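Local coordinates for alpha-glucosidase (Bacteroides thetaiotaomicron, PDB 5XFM), which probably hydrolyses beta-L-arabinopyranosides and alpha-galactosides as a bifunctional, calcium-containing member of glycoside hydrolase family 97, at residues M544-R549 / A605-D610; E556-D561 / D595-A600. The protein carries 1 engineered substitution. All coordinates share one frame; numbering follows the deposited sequence.

Contact 1: M544-R549 / A605-D610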
# COMPACT_ATOMS: atom_id res chain seq x y z
N MET A 544 -2.44 -27.08 -3.24
CA MET A 544 -1.12 -26.91 -3.84
C MET A 544 -1.22 -26.78 -5.35
O MET A 544 -0.43 -26.05 -5.97
CB MET A 544 -0.23 -28.08 -3.45
CG MET A 544 -0.08 -28.21 -1.95
SD MET A 544 0.50 -26.66 -1.23
CE MET A 544 2.15 -26.57 -1.95
N ASP A 545 -2.21 -27.46 -5.92
CA ASP A 545 -2.50 -27.36 -7.35
C ASP A 545 -2.92 -25.95 -7.69
O ASP A 545 -2.47 -25.39 -8.69
CB ASP A 545 -3.58 -28.36 -7.77
CG ASP A 545 -3.05 -29.78 -7.91
OD1 ASP A 545 -1.86 -29.93 -8.25
OD2 ASP A 545 -3.83 -30.73 -7.72
N PHE A 546 -3.80 -25.37 -6.88
CA PHE A 546 -4.18 -23.98 -7.09
C PHE A 546 -2.95 -23.07 -7.03
O PHE A 546 -2.74 -22.24 -7.91
CB PHE A 546 -5.20 -23.51 -6.06
CG PHE A 546 -5.44 -22.02 -6.10
CD1 PHE A 546 -6.32 -21.47 -7.02
CD2 PHE A 546 -4.75 -21.16 -5.26
CE1 PHE A 546 -6.53 -20.10 -7.07
CE2 PHE A 546 -4.95 -19.80 -5.31
CZ PHE A 546 -5.85 -19.27 -6.21
N MET A 547 -2.15 -23.24 -5.97
CA MET A 547 -1.00 -22.37 -5.75
C MET A 547 -0.01 -22.47 -6.90
O MET A 547 0.76 -21.54 -7.16
CB MET A 547 -0.31 -22.70 -4.42
CG MET A 547 -1.13 -22.28 -3.22
SD MET A 547 -1.59 -20.54 -3.31
CE MET A 547 0.00 -19.74 -3.21
N LYS A 548 -0.02 -23.60 -7.60
CA LYS A 548 0.80 -23.74 -8.80
C LYS A 548 0.34 -22.81 -9.94
O LYS A 548 1.15 -22.45 -10.80
CB LYS A 548 0.81 -25.19 -9.27
CG LYS A 548 1.84 -26.05 -8.54
CD LYS A 548 1.52 -27.53 -8.67
CE LYS A 548 2.78 -28.38 -8.59
NZ LYS A 548 2.79 -29.29 -7.41
N ARG A 549 -0.93 -22.43 -9.96
CA ARG A 549 -1.47 -21.61 -11.06
C ARG A 549 -1.77 -20.17 -10.67
O ARG A 549 -2.26 -19.40 -11.50
CB ARG A 549 -2.75 -22.24 -11.62
CG ARG A 549 -2.61 -23.69 -12.04
CD ARG A 549 -3.83 -24.16 -12.82
NE ARG A 549 -4.33 -25.45 -12.33
CZ ARG A 549 -5.57 -25.66 -11.90
NH1 ARG A 549 -6.46 -24.67 -11.91
NH2 ARG A 549 -5.93 -26.86 -11.47
N ALA A 605 -15.03 -23.06 -11.62
CA ALA A 605 -14.37 -23.90 -10.63
C ALA A 605 -14.58 -23.30 -9.25
O ALA A 605 -14.29 -22.13 -9.03
CB ALA A 605 -12.88 -24.03 -10.94
N LEU A 606 -15.08 -24.11 -8.32
CA LEU A 606 -15.43 -23.59 -7.01
C LEU A 606 -14.61 -24.22 -5.88
O LEU A 606 -14.64 -25.43 -5.67
CB LEU A 606 -16.92 -23.82 -6.74
CG LEU A 606 -17.41 -23.59 -5.31
CD1 LEU A 606 -17.23 -22.13 -4.94
CD2 LEU A 606 -18.86 -24.02 -5.14
N TYR A 607 -13.89 -23.36 -5.16
CA TYR A 607 -13.15 -23.74 -3.97
C TYR A 607 -13.96 -23.31 -2.77
O TYR A 607 -14.33 -22.13 -2.65
CB TYR A 607 -11.76 -23.10 -3.95
CG TYR A 607 -10.85 -23.56 -5.06
CD1 TYR A 607 -10.98 -23.06 -6.35
CD2 TYR A 607 -9.87 -24.51 -4.82
CE1 TYR A 607 -10.15 -23.49 -7.36
CE2 TYR A 607 -9.04 -24.95 -5.83
CZ TYR A 607 -9.18 -24.44 -7.10
OH TYR A 607 -8.35 -24.88 -8.10
N LYS A 608 -14.24 -24.25 -1.88
CA LYS A 608 -15.15 -24.00 -0.78
C LYS A 608 -14.70 -24.77 0.47
O LYS A 608 -14.00 -25.77 0.36
CB LYS A 608 -16.57 -24.40 -1.24
CG LYS A 608 -17.57 -24.81 -0.19
CD LYS A 608 -18.80 -25.40 -0.85
CE LYS A 608 -19.88 -25.72 0.15
NZ LYS A 608 -21.10 -26.26 -0.52
N ASP A 609 -15.12 -24.32 1.65
CA ASP A 609 -14.88 -25.09 2.86
C ASP A 609 -15.96 -26.16 2.92
O ASP A 609 -17.13 -25.85 2.76
CB ASP A 609 -14.94 -24.22 4.12
CG ASP A 609 -14.03 -23.00 4.05
OD1 ASP A 609 -12.83 -23.15 3.72
OD2 ASP A 609 -14.50 -21.88 4.34
N ASP A 610 -15.58 -27.41 3.18
CA ASP A 610 -16.63 -28.40 3.37
C ASP A 610 -17.18 -28.16 4.77
O ASP A 610 -16.58 -27.44 5.56
CB ASP A 610 -16.13 -29.84 3.15
CG ASP A 610 -15.09 -30.29 4.18
OD1 ASP A 610 -14.91 -29.63 5.23
OD2 ASP A 610 -14.44 -31.33 3.93

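Contact 2: E556-D561 / D595-A600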
# COMPACT_ATOMS: atom_id res chain seq x y z
N GLU A 556 -7.60 -6.05 -14.23
CA GLU A 556 -8.81 -5.37 -13.76
C GLU A 556 -9.25 -5.90 -12.39
O GLU A 556 -9.05 -7.08 -12.07
CB GLU A 556 -9.94 -5.54 -14.78
CG GLU A 556 -11.18 -4.71 -14.50
CD GLU A 556 -12.33 -5.06 -15.42
OE1 GLU A 556 -12.10 -5.77 -16.43
OE2 GLU A 556 -13.47 -4.62 -15.14
N THR A 557 -9.84 -5.02 -11.59
CA THR A 557 -10.32 -5.40 -10.27
C THR A 557 -11.72 -4.83 -10.06
O THR A 557 -11.95 -3.64 -10.26
CB THR A 557 -9.39 -4.89 -9.15
OG1 THR A 557 -8.12 -5.55 -9.25
CG2 THR A 557 -9.99 -5.16 -7.77
N ARG A 558 -12.65 -5.68 -9.64
CA ARG A 558 -14.01 -5.22 -9.41
C ARG A 558 -14.46 -5.58 -7.99
O ARG A 558 -14.36 -6.74 -7.57
CB ARG A 558 -14.96 -5.80 -10.46
CG ARG A 558 -14.62 -5.33 -11.88
CD ARG A 558 -15.82 -4.81 -12.66
NE ARG A 558 -16.70 -5.85 -13.17
CZ ARG A 558 -16.64 -6.34 -14.41
NH1 ARG A 558 -15.74 -5.89 -15.27
NH2 ARG A 558 -17.49 -7.29 -14.79
N PHE A 559 -14.92 -4.58 -7.26
CA PHE A 559 -15.49 -4.78 -5.93
C PHE A 559 -16.89 -5.34 -6.07
O PHE A 559 -17.74 -4.78 -6.76
CB PHE A 559 -15.49 -3.48 -5.14
CG PHE A 559 -16.15 -3.58 -3.79
CD1 PHE A 559 -15.57 -4.32 -2.77
CD2 PHE A 559 -17.34 -2.91 -3.53
CE1 PHE A 559 -16.17 -4.41 -1.52
CE2 PHE A 559 -17.95 -2.99 -2.28
CZ PHE A 559 -17.37 -3.75 -1.28
N VAL A 560 -17.13 -6.48 -5.41
CA VAL A 560 -18.41 -7.17 -5.50
C VAL A 560 -19.25 -6.90 -4.26
O VAL A 560 -20.41 -6.49 -4.37
CB VAL A 560 -18.20 -8.68 -5.66
CG1 VAL A 560 -19.54 -9.38 -5.86
CG2 VAL A 560 -17.26 -8.97 -6.82
N ASP A 561 -18.68 -7.13 -3.09
CA ASP A 561 -19.40 -6.87 -1.84
C ASP A 561 -18.44 -6.83 -0.67
O ASP A 561 -17.28 -7.20 -0.82
CB ASP A 561 -20.48 -7.94 -1.60
CG ASP A 561 -21.48 -7.53 -0.55
OD1 ASP A 561 -21.70 -6.31 -0.38
OD2 ASP A 561 -22.05 -8.42 0.12
N ASP A 595 -24.52 -10.87 -7.69
CA ASP A 595 -24.75 -10.73 -9.12
C ASP A 595 -23.38 -10.68 -9.78
O ASP A 595 -22.65 -9.69 -9.66
CB ASP A 595 -25.56 -9.47 -9.41
CG ASP A 595 -25.87 -9.29 -10.89
OD1 ASP A 595 -25.99 -10.31 -11.61
OD2 ASP A 595 -25.99 -8.13 -11.34
N LEU A 596 -23.02 -11.77 -10.45
CA LEU A 596 -21.69 -11.90 -11.04
C LEU A 596 -21.73 -11.93 -12.56
O LEU A 596 -21.74 -13.00 -13.16
CB LEU A 596 -21.00 -13.16 -10.50
CG LEU A 596 -20.90 -13.27 -8.98
CD1 LEU A 596 -20.09 -14.49 -8.59
CD2 LEU A 596 -20.29 -12.00 -8.38
N GLU A 597 -21.77 -10.75 -13.16
CA GLU A 597 -21.72 -10.61 -14.62
C GLU A 597 -20.56 -11.43 -15.19
O GLU A 597 -20.71 -12.09 -16.22
CB GLU A 597 -21.58 -9.13 -15.02
CG GLU A 597 -21.06 -8.92 -16.44
CD GLU A 597 -20.88 -7.46 -16.79
OE1 GLU A 597 -21.21 -6.60 -15.95
OE2 GLU A 597 -20.41 -7.17 -17.91
N MET A 598 -19.43 -11.37 -14.50
CA MET A 598 -18.23 -12.16 -14.81
C MET A 598 -18.53 -13.56 -15.32
O MET A 598 -18.01 -13.99 -16.35
CB MET A 598 -17.37 -12.32 -13.55
CG MET A 598 -17.46 -11.22 -12.51
SD MET A 598 -16.62 -9.72 -13.03
CE MET A 598 -16.66 -8.79 -11.51
N PHE A 599 -19.35 -14.28 -14.57
CA PHE A 599 -19.54 -15.71 -14.80
C PHE A 599 -20.79 -16.04 -15.61
O PHE A 599 -21.12 -17.21 -15.77
CB PHE A 599 -19.57 -16.41 -13.45
CG PHE A 599 -18.31 -16.23 -12.66
CD1 PHE A 599 -17.08 -16.25 -13.30
CD2 PHE A 599 -18.34 -16.00 -11.30
CE1 PHE A 599 -15.91 -16.07 -12.59
CE2 PHE A 599 -17.17 -15.83 -10.58
CZ PHE A 599 -15.95 -15.86 -11.23
N ALA A 600 -21.45 -14.99 -16.11
CA ALA A 600 -22.49 -15.09 -17.14
C ALA A 600 -23.36 -16.34 -17.04
O ALA A 600 -24.06 -16.53 -16.06
CB ALA A 600 -21.84 -15.02 -18.53

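Contact 1: M544-R549 / A605-D610
Tyr607, reaching out from strand 603-609 to Phe546 on helix 541-549, illustrates how a single aromatic pair can join a sheet to a helix. At Tyr607 the strand, which runs between strands 636-641 and 615-621, comes nearest to the helix, yet its CA still lies 9.5 Å from Phe546 CA, and the two side chains must bridge that gap. The tyrosine does so with its ring swung beside the backbone N (chi1 -65°), while Phe546 holds its own CG opposite the backbone N (chi1 170°). The result is a T-shaped (edge-to-face) pair in which the edge of the phenylalanine is directed at the face of the tyrosine; the centroids are 5.5 Å apart and the planes inclined at 67°. On the phenylalanine side CD1 leads, 4.1 Å from Tyr607 CZ, and Phe546 CB lies 4.1 Å from Tyr607 CE2.

This is a helix-on-sheet interface: the helix falls in the family's TIM-barrel region and the strand in the antiparallel C-terminal sheet. Leu639 and Ile641 of strand 636-641 touch both side chains, and Leu516 of helix 512-521 touches Phe546.

The hydroxyl end of Tyr607 lies near the plane of the Phe546 ring, at its edge, with OH 4.0 Å from Phe546 CB. It makes no hydrogen bond across the interface: even Arg549 NH1, on an exposed side chain whose guanidinium meets the hydroxyl obliquely, stays 4.3 Å from Tyr607 OH. Farther along the strand, Asp609 ties into the surrounding fold through carboxylate hydrogen bonds to Thr511 and Gly637.

Contact 2: E556-D561 / D595-A600
Arg558, whose guanidinium meets Met598 and Glu597 across the contact, is braced from its own strand by a salt bridge in which NH1 donates to Glu556 OE2 at 2.6 Å. The oxygen lies at the guanidinium edge, close to its plane, and is met on its syn side, with the donor tilted 32° out of the carboxylate plane and the N-H...O angle bent to 144°. Arg558 NH2 faces the 3-10 segment 597-599, where Met598 SD comes within 3.1 Å of it, oblique to the guanidinium. A bend at chi3 (-77°) curls the arginine around the thioether, and Met598 CE lies 3.4 Å from Arg558 NE and reaches CB. Glu597 extends this into a charge network, but loosely: its OE1 is 4.0 Å from Arg558 NH2 and well out of the guanidinium plane, a long salt bridge of charges alone. With an alanine at Arg558, Glu597 would probably lose its distant cation and Glu556 OE2 its partner, though Arg573 still holds OE1, and a gap would open beside the Met598 methyl. Val560 CG1 touches Leu596 CD2 at 3.7 Å, the two side chains crossing at about a right angle; Val560 and Asp561 both face Val569 in a classic beta bulge. The loop packs over strand 556-563 next to strands 567-574 and 577-584, with Trp578 touching both Arg558 and Met598 and Glu274 of helix 270-274 reaching the arginine.

Both contacts reach the same six-stranded antiparallel sheet of the C-terminal region, with centres about 19 Å apart and nearest atoms about 7 Å, so they do not touch. Along the chain the segments come in the order 544-549, 556-561, 595-600, 605-610: contact 2 falls wholly within the span that contact 1 closes. Helix 541-549 is followed directly by strand 556-563, an outermost strand of the sheet, whereas strand 603-609 is next to the other. Contact 1 therefore joins the TIM-barrel region to the C-terminal domain, and contact 2 packs the 595-600 loop against an outermost strand of the same sheet.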